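PDB 5YY3: cyclopenase asqI from Emericella nidulans, which catalyses the conversion of 4'-methoxycyclopenin into 4'-methoxyviridicatin and methyl isocyanate in aspoquinolone biosynthesis, with one zinc ion bound per subunit. Local coordinates for residues 453-458 and 539-544; 299-302 and 306-309; 467-472 and 509-514; 77-82 and 280-285. All blocks are in the same frame, centred on the assembly; numbering follows the deposited sequence.

Contact 1: 453-458 and 539-544; sequences VNFMES and GNYGEP
Tyr541 turns CG anti to its own carbonyl carbon (chi1 -49°), and Phe455 and Glu457 make the same choice; since all three CB atoms point at the facing segment, two rings and a carboxylate converge. Beyond CG the Glu457 chain is extended, long enough to carry its head group to the phenol. The two rings are neither stacked nor perpendicular: their planes are 40° apart and their centroids 4.6 Å. Tyr541 CD1 lies over one face of Phe455, offset toward the rim, 3.7 Å from Phe455 CG. The CB of Tyr541 lies over that face too, 4.2 Å from the Phe455 ring centroid, a CH-pi contact nearest to CE2 and CZ. Next to this apolar patch, Tyr541 OH donates a hydrogen bond of 2.7 Å to Glu457 OE1. The phenol comes from the syn side of the carboxylate, 28° out of its plane, and OE1 itself lies in the plane of the tyrosine ring at its edge.

Glu457 is buried, and its charge is met from several sides: OE1 also accepts from Ala452 N, while OE2 takes Tyr180 N and a salt bridge from Lys461, which should favour the ionised carboxylate. Asn156 of the second subunit packs on both Phe455 and Tyr541. Two loops of the hemocyanin-type ig-like domain are thus joined where they meet the start of helix 180-193, the helix that carries the zinc ligands His186 and His190.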
loop_
_atom_site.group_PDB
_atom_site.type_symbol
_atom_site.label_atom_id
_atom_site.label_comp_id
_atom_site.label_asym_id
_atom_site.label_seq_id
_atom_site.Cartn_x
_atom_site.Cartn_y
_atom_site.Cartn_z
ATOM N N VAL A 453 -20.477 10.853 13.472
ATOM C CA VAL A 453 -21.160 10.535 12.210
ATOM C C VAL A 453 -22.445 11.329 12.024
ATOM O O VAL A 453 -22.799 11.684 10.902
ATOM C CB VAL A 453 -21.485 9.038 12.121
ATOM C CG1 VAL A 453 -22.129 8.713 10.796
ATOM C CG2 VAL A 453 -20.229 8.227 12.289
ATOM N N ASN A 454 -23.143 11.606 13.125
ATOM C CA ASN A 454 -24.357 12.430 13.078
ATOM C C ASN A 454 -24.061 13.885 12.682
ATOM O O ASN A 454 -24.945 14.583 12.203
ATOM C CB ASN A 454 -25.081 12.398 14.428
ATOM C CG ASN A 454 -24.179 12.803 15.584
ATOM O OD1 ASN A 454 -23.063 12.301 15.719
ATOM N ND2 ASN A 454 -24.650 13.731 16.411
ATOM N N PHE A 455 -22.824 14.340 12.903
ATOM C CA PHE A 455 -22.376 15.650 12.430
ATOM C C PHE A 455 -21.645 15.569 11.077
ATOM O O PHE A 455 -20.816 16.433 10.758
ATOM C CB PHE A 455 -21.450 16.309 13.454
ATOM C CG PHE A 455 -22.157 16.908 14.649
ATOM C CD1 PHE A 455 -22.514 16.123 15.732
ATOM C CD2 PHE A 455 -22.443 18.269 14.693
ATOM C CE1 PHE A 455 -23.153 16.684 16.843
ATOM C CE2 PHE A 455 -23.077 18.831 15.803
ATOM C CZ PHE A 455 -23.432 18.032 16.876
ATOM N N MET A 456 -21.944 14.525 10.300
ATOM C CA MET A 456 -21.412 14.348 8.939
ATOM C C MET A 456 -19.886 14.282 8.835
ATOM O O MET A 456 -19.315 14.735 7.850
ATOM C CB MET A 456 -21.927 15.464 8.022
ATOM C CG MET A 456 -23.457 15.513 7.947
ATOM S SD MET A 456 -24.156 13.907 7.501
ATOM C CE MET A 456 -25.677 13.859 8.452
ATOM N N GLU A 457 -19.230 13.695 9.830
ATOM C CA GLU A 457 -17.773 13.536 9.800
ATOM C C GLU A 457 -17.390 12.119 9.384
ATOM O O GLU A 457 -18.203 11.200 9.453
ATOM C CB GLU A 457 -17.163 13.871 11.164
ATOM C CG GLU A 457 -17.439 15.292 11.621
ATOM C CD GLU A 457 -16.763 15.625 12.939
ATOM O OE1 GLU A 457 -16.724 14.768 13.840
ATOM O OE2 GLU A 457 -16.272 16.755 13.078
ATOM N N SER A 458 -16.151 11.938 8.938
ATOM C CA SER A 458 -15.708 10.607 8.531
ATOM C C SER A 458 -14.285 10.322 8.970
ATOM O O SER A 458 -13.479 11.244 9.110
ATOM C CB SER A 458 -15.835 10.441 7.017
ATOM O OG SER A 458 -15.156 11.482 6.331
ATOM N N GLY A 539 -15.650 25.287 21.319
ATOM C CA GLY A 539 -15.259 23.902 21.470
ATOM C C GLY A 539 -15.714 23.147 20.234
ATOM O O GLY A 539 -16.275 23.750 19.308
ATOM N N ASN A 540 -15.475 21.837 20.205
ATOM C CA ASN A 540 -15.950 20.990 19.111
ATOM C C ASN A 540 -17.450 21.098 18.893
ATOM O O ASN A 540 -18.214 21.195 19.864
ATOM C CB ASN A 540 -15.600 19.526 19.374
ATOM C CG ASN A 540 -14.204 19.176 18.933
ATOM O OD1 ASN A 540 -13.488 20.013 18.358
ATOM N ND2 ASN A 540 -13.791 17.941 19.213
ATOM N N TYR A 541 -17.855 21.070 17.621
ATOM C CA TYR A 541 -19.262 21.097 17.229
ATOM C C TYR A 541 -19.959 22.390 17.656
ATOM O O TYR A 541 -21.148 22.398 18.006
ATOM C CB TYR A 541 -19.979 19.858 17.777
ATOM C CG TYR A 541 -19.185 18.617 17.450
ATOM C CD1 TYR A 541 -19.050 18.187 16.128
ATOM C CD2 TYR A 541 -18.524 17.903 18.444
ATOM C CE1 TYR A 541 -18.290 17.072 15.808
ATOM C CE2 TYR A 541 -17.767 16.786 18.136
ATOM C CZ TYR A 541 -17.653 16.379 16.817
ATOM O OH TYR A 541 -16.901 15.269 16.516
ATOM N N GLY A 542 -19.200 23.483 17.603
ATOM C CA GLY A 542 -19.740 24.808 17.847
ATOM C C GLY A 542 -20.186 25.063 19.275
ATOM O O GLY A 542 -20.957 25.989 19.511
ATOM N N GLU A 543 -19.719 24.253 20.227
ATOM C CA GLU A 543 -19.966 24.527 21.648
ATOM C C GLU A 543 -19.267 25.810 22.066
ATOM O O GLU A 543 -18.096 26.013 21.749
ATOM C CB GLU A 543 -19.489 23.369 22.528
ATOM C CG GLU A 543 -20.303 22.101 22.374
ATOM C CD GLU A 543 -21.655 22.199 23.058
ATOM O OE1 GLU A 543 -21.683 22.387 24.301
ATOM O OE2 GLU A 543 -22.686 22.104 22.351
ATOM N N PRO A 544 -19.972 26.678 22.801
ATOM C CA PRO A 544 -19.415 28.002 23.079
ATOM C C PRO A 544 -18.299 27.962 24.106
ATOM O O PRO A 544 -18.162 26.986 24.841
ATOM C CB PRO A 544 -20.612 28.788 23.625
ATOM C CG PRO A 544 -21.727 27.784 23.818
ATOM C CD PRO A 544 -21.170 26.413 23.606
#

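Contact 2: 299-302 and 306-309; sequences YAAI and QFET
Apolar contact is centred on Ala301 and Phe307. The methyl group of Ala301 points at the facing segment and sits over one face of the Phe307 ring, its CB 3.8 Å from the ring centroid and 17° off the ring normal, which meets the geometry of a CH-pi contact. The nearest ring atom is Phe307 CE1, 3.6 Å from Ala301 CB, so the methyl is displaced from the middle toward the rim. Phe307 reaches this place although its CB does not aim at the helix: CG stands anti to the carbonyl carbon (chi1 -80°), which brings the ring back over Ala301. Ile302 adds a looser touch, with CG1 4.3 Å from Phe307 CZ, while Tyr352 meets the same phenylalanine edge-to-face.

Polar contact belongs to the backbone. Gln306 N gives a weak hydrogen bond of 3.1 Å to Ala301 O, bent to 130° at the hydrogen. The Gln306 carbonyl is pressed close to the alanine methyl as well, Gln306 O lying 3.1 Å from Ala301 CB.

This i+5 to i bond has the 6→1 spacing found in C-terminal caps of the Schellman kind, although the spacing alone does not establish the full motif. The bond sits where helix 288-304 turns into strand 306-307, which pairs antiparallel with strand 316-317 in the hemocyanin-type helical domain.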
loop_
_atom_site.group_PDB
_atom_site.type_symbol
_atom_site.label_atom_id
_atom_site.label_comp_id
_atom_site.label_asym_id
_atom_site.label_seq_id
_atom_site.Cartn_x
_atom_site.Cartn_y
_atom_site.Cartn_z
ATOM N N TYR A 299 -3.847 36.636 -16.101
ATOM C CA TYR A 299 -2.420 36.304 -16.115
ATOM C C TYR A 299 -1.619 37.443 -16.744
ATOM O O TYR A 299 -0.620 37.924 -16.183
ATOM C CB TYR A 299 -2.154 35.020 -16.892
ATOM C CG TYR A 299 -2.488 33.711 -16.187
ATOM C CD1 TYR A 299 -2.851 33.673 -14.846
ATOM C CD2 TYR A 299 -2.426 32.509 -16.881
ATOM C CE1 TYR A 299 -3.157 32.464 -14.220
ATOM C CE2 TYR A 299 -2.712 31.312 -16.264
ATOM C CZ TYR A 299 -3.075 31.289 -14.935
ATOM O OH TYR A 299 -3.369 30.074 -14.351
ATOM N N ALA A 300 -2.083 37.871 -17.914
ATOM C CA ALA A 300 -1.400 38.877 -18.722
ATOM C C ALA A 300 -1.328 40.218 -18.000
ATOM O O ALA A 300 -0.294 40.895 -18.012
ATOM C CB ALA A 300 -2.110 39.027 -20.072
ATOM N N ALA A 301 -2.442 40.590 -17.379
ATOM C CA ALA A 301 -2.544 41.823 -16.610
ATOM C C ALA A 301 -1.560 41.866 -15.436
ATOM O O ALA A 301 -0.949 42.894 -15.170
ATOM C CB ALA A 301 -3.963 41.994 -16.100
ATOM N N ILE A 302 -1.427 40.753 -14.718
ATOM C CA ILE A 302 -0.526 40.691 -13.573
ATOM C C ILE A 302 0.933 40.858 -14.021
ATOM O O ILE A 302 1.694 41.593 -13.408
ATOM C CB ILE A 302 -0.702 39.359 -12.786
ATOM C CG1 ILE A 302 -2.032 39.372 -12.027
ATOM C CG2 ILE A 302 0.466 39.139 -11.829
ATOM C CD1 ILE A 302 -2.430 38.055 -11.405
ATOM N N GLN A 306 -0.914 46.008 -14.907
ATOM C CA GLN A 306 -2.127 46.838 -14.984
ATOM C C GLN A 306 -3.346 45.977 -15.246
ATOM O O GLN A 306 -3.251 44.982 -15.959
ATOM C CB GLN A 306 -2.069 47.877 -16.126
ATOM C CG GLN A 306 -0.714 48.433 -16.512
ATOM C CD GLN A 306 -0.684 48.946 -17.955
ATOM O OE1 GLN A 306 -1.623 48.731 -18.736
ATOM N NE2 GLN A 306 0.411 49.601 -18.316
ATOM N N PHE A 307 -4.503 46.386 -14.736
ATOM C CA PHE A 307 -5.766 45.855 -15.248
ATOM C C PHE A 307 -6.461 46.919 -16.114
ATOM O O PHE A 307 -6.689 48.044 -15.665
ATOM C CB PHE A 307 -6.685 45.396 -14.107
ATOM C CG PHE A 307 -6.329 44.035 -13.542
ATOM C CD1 PHE A 307 -6.884 42.884 -14.073
ATOM C CD2 PHE A 307 -5.422 43.913 -12.500
ATOM C CE1 PHE A 307 -6.559 41.643 -13.570
ATOM C CE2 PHE A 307 -5.093 42.671 -11.987
ATOM C CZ PHE A 307 -5.659 41.535 -12.524
ATOM N N GLU A 308 -6.792 46.554 -17.353
ATOM C CA GLU A 308 -7.417 47.487 -18.283
ATOM C C GLU A 308 -8.774 47.955 -17.791
ATOM O O GLU A 308 -9.569 47.190 -17.235
ATOM C CB GLU A 308 -7.565 46.873 -19.683
ATOM C CG GLU A 308 -6.240 46.641 -20.403
ATOM C CD GLU A 308 -5.326 47.850 -20.365
ATOM O OE1 GLU A 308 -5.787 48.965 -20.705
ATOM O OE2 GLU A 308 -4.142 47.690 -19.981
ATOM N N THR A 309 -9.011 49.238 -18.017
ATOM C CA THR A 309 -10.235 49.912 -17.647
ATOM C C THR A 309 -11.085 50.021 -18.923
ATOM O O THR A 309 -10.604 49.757 -20.027
ATOM C CB THR A 309 -9.892 51.297 -16.988
ATOM O OG1 THR A 309 -9.518 51.090 -15.616
ATOM C CG2 THR A 309 -11.039 52.303 -17.027
#

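Contact 3: 467-472 and 509-514; sequences YEWNVQ and EMDRAT
Met510 and Asp511, neighbours in sequence, both point toward strand 461-475, where they meet Tyr467 and Trp469 respectively. They form a classic beta bulge opposite Leu493 in the ig-like domain. The bulge explains how two successive side chains enter the same interior, between strands whose nearest CA atoms, those of Trp469 and Asp511, are 9.4 Å apart.

Asp511 is buried, and its carboxylate is held at both oxygens. Asp511 OD1 accepts from the next backbone amide, Arg512 N, at 2.7 Å from above the carboxylate plane, and also from Ser533 N. OD2 makes a salt bridge with Arg527, which should help to keep the group ionised.

Met510 bends at chi2 and chi3, and this brings its methyl to the phenol end of Tyr467, with CE 3.2 Å from OH. A water in the plane of the tyrosine ring joins the same pair by another route, 2.8 Å from Tyr467 OH and donating to Met510 O at 2.6 Å. The indole of Trp469 and the carboxylate of Asp511 are turned 76° against each other; Trp469 NE1 donates to the anti lone pair of Asp511 OD2 at 2.9 Å, nearly straight at 165° and only 3° out of the indole plane.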
loop_
_atom_site.group_PDB
_atom_site.type_symbol
_atom_site.label_atom_id
_atom_site.label_comp_id
_atom_site.label_asym_id
_atom_site.label_seq_id
_atom_site.Cartn_x
_atom_site.Cartn_y
_atom_site.Cartn_z
ATOM N N TYR A 467 -1.591 23.524 23.740
ATOM C CA TYR A 467 -0.246 24.033 23.536
ATOM C C TYR A 467 -0.181 25.529 23.832
ATOM O O TYR A 467 -1.192 26.204 24.024
ATOM C CB TYR A 467 0.257 23.742 22.109
ATOM C CG TYR A 467 -0.369 24.583 21.016
ATOM C CD1 TYR A 467 0.133 25.845 20.708
ATOM C CD2 TYR A 467 -1.450 24.108 20.268
ATOM C CE1 TYR A 467 -0.439 26.631 19.715
ATOM C CE2 TYR A 467 -2.024 24.881 19.248
ATOM C CZ TYR A 467 -1.512 26.145 18.981
ATOM O OH TYR A 467 -2.066 26.938 17.988
ATOM N N GLU A 468 1.035 26.031 23.869
ATOM C CA GLU A 468 1.273 27.440 24.050
ATOM C C GLU A 468 2.531 27.763 23.278
ATOM O O GLU A 468 3.298 26.874 22.944
ATOM C CB GLU A 468 1.444 27.784 25.529
ATOM C CG GLU A 468 2.823 27.385 26.045
ATOM C CD GLU A 468 3.013 27.620 27.523
ATOM O OE1 GLU A 468 2.078 27.321 28.318
ATOM O OE2 GLU A 468 4.111 28.120 27.874
ATOM N N TRP A 469 2.749 29.022 22.968
ATOM C CA TRP A 469 4.071 29.395 22.533
ATOM C C TRP A 469 4.543 30.539 23.410
ATOM O O TRP A 469 3.735 31.251 24.041
ATOM C CB TRP A 469 4.102 29.770 21.050
ATOM C CG TRP A 469 3.295 30.975 20.654
ATOM C CD1 TRP A 469 1.941 31.042 20.511
ATOM C CD2 TRP A 469 3.800 32.283 20.328
ATOM N NE1 TRP A 469 1.565 32.308 20.100
ATOM C CE2 TRP A 469 2.686 33.089 19.983
ATOM C CE3 TRP A 469 5.083 32.847 20.284
ATOM C CZ2 TRP A 469 2.815 34.440 19.618
ATOM C CZ3 TRP A 469 5.212 34.192 19.911
ATOM C CH2 TRP A 469 4.081 34.970 19.587
ATOM N N ASN A 470 5.854 30.692 23.487
ATOM C CA ASN A 470 6.394 31.853 24.143
ATOM C C ASN A 470 7.652 32.300 23.417
ATOM O O ASN A 470 8.216 31.548 22.603
ATOM C CB ASN A 470 6.653 31.584 25.630
ATOM C CG ASN A 470 7.532 30.374 25.867
ATOM O OD1 ASN A 470 8.754 30.439 25.713
ATOM N ND2 ASN A 470 6.918 29.266 26.269
ATOM N N VAL A 471 8.060 33.539 23.683
ATOM C CA VAL A 471 9.206 34.119 23.019
ATOM C C VAL A 471 9.760 35.214 23.925
ATOM O O VAL A 471 9.041 35.800 24.750
ATOM C CB VAL A 471 8.836 34.688 21.623
ATOM C CG1 VAL A 471 7.944 35.891 21.760
ATOM C CG2 VAL A 471 10.091 35.040 20.786
ATOM N N GLN A 472 11.049 35.474 23.792
ATOM C CA GLN A 472 11.683 36.476 24.612
ATOM C C GLN A 472 11.798 37.768 23.812
ATOM O O GLN A 472 12.225 37.765 22.651
ATOM C CB GLN A 472 13.040 35.977 25.076
ATOM C CG GLN A 472 13.650 36.764 26.198
ATOM C CD GLN A 472 14.934 36.117 26.699
ATOM O OE1 GLN A 472 14.978 34.900 26.941
ATOM N NE2 GLN A 472 15.990 36.920 26.834
ATOM N N GLU A 509 -0.252 30.650 9.344
ATOM C CA GLU A 509 -0.364 31.626 10.414
ATOM C C GLU A 509 -0.962 30.987 11.656
ATOM O O GLU A 509 -1.990 30.326 11.586
ATOM C CB GLU A 509 -1.206 32.837 9.983
ATOM C CG GLU A 509 -1.083 34.027 10.971
ATOM C CD GLU A 509 -2.114 35.126 10.745
ATOM O OE1 GLU A 509 -2.873 35.018 9.770
ATOM O OE2 GLU A 509 -2.178 36.093 11.551
ATOM N N MET A 510 -0.321 31.203 12.800
ATOM C CA MET A 510 -0.732 30.565 14.044
ATOM C C MET A 510 -1.167 31.580 15.101
ATOM O O MET A 510 -1.937 31.257 16.021
ATOM C CB MET A 510 0.412 29.698 14.579
ATOM C CG MET A 510 0.738 28.501 13.665
ATOM S SD MET A 510 -0.681 27.379 13.510
ATOM C CE MET A 510 -0.649 26.640 15.144
ATOM N N ASP A 511 -0.687 32.813 14.968
ATOM C CA ASP A 511 -1.012 33.831 15.961
ATOM C C ASP A 511 -0.496 35.203 15.575
ATOM O O ASP A 511 0.458 35.337 14.797
ATOM C CB ASP A 511 -0.440 33.461 17.333
ATOM C CG ASP A 511 -1.276 34.007 18.479
ATOM O OD1 ASP A 511 -2.216 34.796 18.217
ATOM O OD2 ASP A 511 -0.994 33.641 19.640
ATOM N N ARG A 512 -1.145 36.209 16.151
ATOM C CA ARG A 512 -0.765 37.616 16.030
ATOM C C ARG A 512 -1.084 38.285 17.360
ATOM O O ARG A 512 -2.242 38.270 17.787
ATOM C CB ARG A 512 -1.522 38.303 14.898
ATOM C CG ARG A 512 -0.902 39.602 14.469
ATOM C CD ARG A 512 -1.941 40.570 13.937
ATOM N NE ARG A 512 -2.736 40.004 12.848
ATOM C CZ ARG A 512 -4.065 40.041 12.797
ATOM N NH1 ARG A 512 -4.752 40.622 13.774
ATOM N NH2 ARG A 512 -4.703 39.504 11.767
ATOM N N ALA A 513 -0.083 38.845 18.033
ATOM C CA ALA A 513 -0.316 39.347 19.381
ATOM C C ALA A 513 0.445 40.626 19.688
ATOM O O ALA A 513 1.645 40.749 19.420
ATOM C CB ALA A 513 0.034 38.283 20.401
ATOM N N THR A 514 -0.276 41.572 20.271
ATOM C CA THR A 514 0.304 42.837 20.686
ATOM C C THR A 514 1.115 42.652 21.965
ATOM O O THR A 514 0.708 41.949 22.884
ATOM C CB THR A 514 -0.789 43.899 20.887
ATOM O OG1 THR A 514 -1.340 44.244 19.609
ATOM C CG2 THR A 514 -0.219 45.151 21.531
HETATM O O HOH W 1 -1.084 29.576 17.869
#

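Contact 4: 77-82 and 280-285; sequences PEHLET and DTLNVT
His79 and Glu78 both point from the first turn of helix 77-92 at segment 280-285, but they present themselves differently. The imidazole comes edge-on. CG lies anti to the carbonyl carbon (chi1 -72°), which extends the ring from the helix so that its NE2 corner meets the backbone of the loop. There His79 NE2 donates to Thr281 O at 2.9 Å, with that oxygen near the ring plane; the angle of only 127° at the hydrogen marks the bond as weak. The next carbonyl, that of Leu282, lies obliquely to the ring and accepts a hydrogen bond from Asn73 ND2.

This is a surface contact in which helix 77-92 meets the loop before helix 288-304; that loop lies within the hemocyanin-type helical domain, in a part remote from the zinc ligands.

Glu78 lies across Val284 at about a right angle. A bend at chi2 (76°) turns its carboxylate back over the valine, so that Glu78 CD comes 3.5 Å from Val284 CG2; CG of the glutamate is also near this methyl, at 3.8 Å. Val284 CG2 thus sits over the face of the carboxylate, almost directly above CD, and the oxygens make their hydrogen bonds to other groups. OE2 is hydrogen-bonded to Tyr358 on helix 355-367. Glu78 OE1 accepts from a water at 2.6 Å, and that same water accepts from Val284 N at 3.0 Å, a bridge that reaches the loop backbone just beside the valine side chain.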
loop_
_atom_site.group_PDB
_atom_site.type_symbol
_atom_site.label_atom_id
_atom_site.label_comp_id
_atom_site.label_asym_id
_atom_site.label_seq_id
_atom_site.Cartn_x
_atom_site.Cartn_y
_atom_site.Cartn_z
ATOM N N PRO A 77 -23.658 32.375 -10.532
ATOM C CA PRO A 77 -23.562 33.829 -10.337
ATOM C C PRO A 77 -24.883 34.565 -10.600
ATOM O O PRO A 77 -25.215 35.493 -9.854
ATOM C CB PRO A 77 -22.484 34.241 -11.341
ATOM C CG PRO A 77 -21.622 33.018 -11.453
ATOM C CD PRO A 77 -22.561 31.854 -11.361
ATOM N N GLU A 78 -25.628 34.142 -11.622
ATOM C CA GLU A 78 -26.938 34.729 -11.902
ATOM C C GLU A 78 -27.900 34.539 -10.729
ATOM O O GLU A 78 -28.599 35.472 -10.319
ATOM C CB GLU A 78 -27.538 34.128 -13.171
ATOM C CG GLU A 78 -26.848 34.594 -14.443
ATOM C CD GLU A 78 -25.503 33.914 -14.683
ATOM O OE1 GLU A 78 -25.198 32.908 -14.005
ATOM O OE2 GLU A 78 -24.754 34.387 -15.560
ATOM N N HIS A 79 -27.929 33.329 -10.186
ATOM C CA HIS A 79 -28.809 33.039 -9.071
ATOM C C HIS A 79 -28.338 33.738 -7.796
ATOM O O HIS A 79 -29.148 34.061 -6.932
ATOM C CB HIS A 79 -28.898 31.534 -8.829
ATOM C CG HIS A 79 -29.678 30.799 -9.868
ATOM N ND1 HIS A 79 -30.853 30.137 -9.582
ATOM C CD2 HIS A 79 -29.447 30.601 -11.189
ATOM C CE1 HIS A 79 -31.317 29.572 -10.684
ATOM N NE2 HIS A 79 -30.480 29.835 -11.670
ATOM N N LEU A 80 -27.032 33.951 -7.663
ATOM C CA LEU A 80 -26.510 34.610 -6.460
ATOM C C LEU A 80 -26.909 36.078 -6.471
ATOM O O LEU A 80 -27.202 36.661 -5.428
ATOM C CB LEU A 80 -24.984 34.459 -6.356
ATOM C CG LEU A 80 -24.516 33.021 -6.066
ATOM C CD1 LEU A 80 -23.049 32.816 -6.402
ATOM C CD2 LEU A 80 -24.786 32.640 -4.608
ATOM N N GLU A 81 -26.938 36.664 -7.661
ATOM C CA GLU A 81 -27.406 38.038 -7.836
ATOM C C GLU A 81 -28.824 38.191 -7.292
ATOM O O GLU A 81 -29.130 39.140 -6.563
ATOM C CB GLU A 81 -27.359 38.432 -9.314
ATOM C CG GLU A 81 -26.698 39.773 -9.572
ATOM C CD GLU A 81 -26.642 40.122 -11.057
ATOM O OE1 GLU A 81 -27.299 41.110 -11.470
ATOM O OE2 GLU A 81 -25.934 39.408 -11.808
ATOM N N THR A 82 -29.673 37.224 -7.628
ATOM C CA THR A 82 -31.069 37.230 -7.213
ATOM C C THR A 82 -31.176 37.052 -5.706
ATOM O O THR A 82 -31.910 37.772 -5.022
ATOM C CB THR A 82 -31.866 36.115 -7.909
ATOM O OG1 THR A 82 -31.826 36.313 -9.327
ATOM C CG2 THR A 82 -33.302 36.134 -7.444
ATOM N N ASP A 280 -31.351 25.053 -18.468
ATOM C CA ASP A 280 -30.853 26.410 -18.599
ATOM C C ASP A 280 -31.321 27.300 -17.425
ATOM O O ASP A 280 -30.713 28.329 -17.128
ATOM C CB ASP A 280 -31.305 26.982 -19.951
ATOM C CG ASP A 280 -30.810 28.381 -20.175
ATOM O OD1 ASP A 280 -29.572 28.550 -20.297
ATOM O OD2 ASP A 280 -31.647 29.313 -20.204
ATOM N N THR A 281 -32.385 26.877 -16.745
ATOM C CA THR A 281 -32.896 27.599 -15.580
ATOM C C THR A 281 -31.979 27.504 -14.353
ATOM O O THR A 281 -32.135 28.272 -13.405
ATOM C CB THR A 281 -34.300 27.091 -15.175
ATOM O OG1 THR A 281 -34.239 25.705 -14.803
ATOM C CG2 THR A 281 -35.288 27.275 -16.317
ATOM N N LEU A 282 -31.036 26.568 -14.364
ATOM C CA LEU A 282 -30.088 26.442 -13.263
ATOM C C LEU A 282 -28.722 27.018 -13.592
ATOM O O LEU A 282 -27.946 27.352 -12.699
ATOM C CB LEU A 282 -29.919 24.984 -12.875
ATOM C CG LEU A 282 -30.951 24.351 -11.960
ATOM C CD1 LEU A 282 -30.546 22.916 -11.718
ATOM C CD2 LEU A 282 -31.036 25.119 -10.659
ATOM N N ASN A 283 -28.438 27.152 -14.877
ATOM C CA ASN A 283 -27.059 27.190 -15.326
ATOM C C ASN A 283 -26.890 27.899 -16.653
ATOM O O ASN A 283 -27.303 27.376 -17.689
ATOM C CB ASN A 283 -26.544 25.750 -15.451
ATOM C CG ASN A 283 -25.053 25.671 -15.662
ATOM O OD1 ASN A 283 -24.285 26.407 -15.040
ATOM N ND2 ASN A 283 -24.631 24.788 -16.566
ATOM N N VAL A 284 -26.280 29.077 -16.639
ATOM C CA VAL A 284 -26.004 29.784 -17.890
ATOM C C VAL A 284 -24.835 29.090 -18.570
ATOM O O VAL A 284 -23.900 28.664 -17.905
ATOM C CB VAL A 284 -25.692 31.292 -17.658
ATOM C CG1 VAL A 284 -25.111 31.936 -18.927
ATOM C CG2 VAL A 284 -26.945 32.024 -17.213
ATOM N N THR A 285 -24.906 28.932 -19.887
ATOM C CA THR A 285 -23.830 28.279 -20.620
ATOM C C THR A 285 -22.570 29.146 -20.540
ATOM O O THR A 285 -22.553 30.269 -21.043
ATOM C CB THR A 285 -24.218 28.019 -22.106
ATOM O OG1 THR A 285 -25.258 27.032 -22.174
ATOM C CG2 THR A 285 -23.015 27.529 -22.920
HETATM O O HOH W 2 -25.205 30.279 -14.140
#

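Contacts 2 and 3 are buried, contact 1 is partly so, and contact 4 lies at the surface. Contacts 1 and 3 lie in the ig-like domain; the 453-458 loop of contact 1 leads into strand 461-475, which supplies half of contact 3. Both bury a carboxylate that accepts a side-chain hydrogen bond across the contact and pairs with a basic residue outside it. Contact 4 uses the loop before helix 288-304 and contact 2 the last turns of that helix; each has one weak hydrogen bond to a backbone carbonyl, beside CH-pi packing in contact 2 and a carboxylate over a methyl in contact 4. Water bridges contacts 3 and 4; the second subunit reaches contact 1.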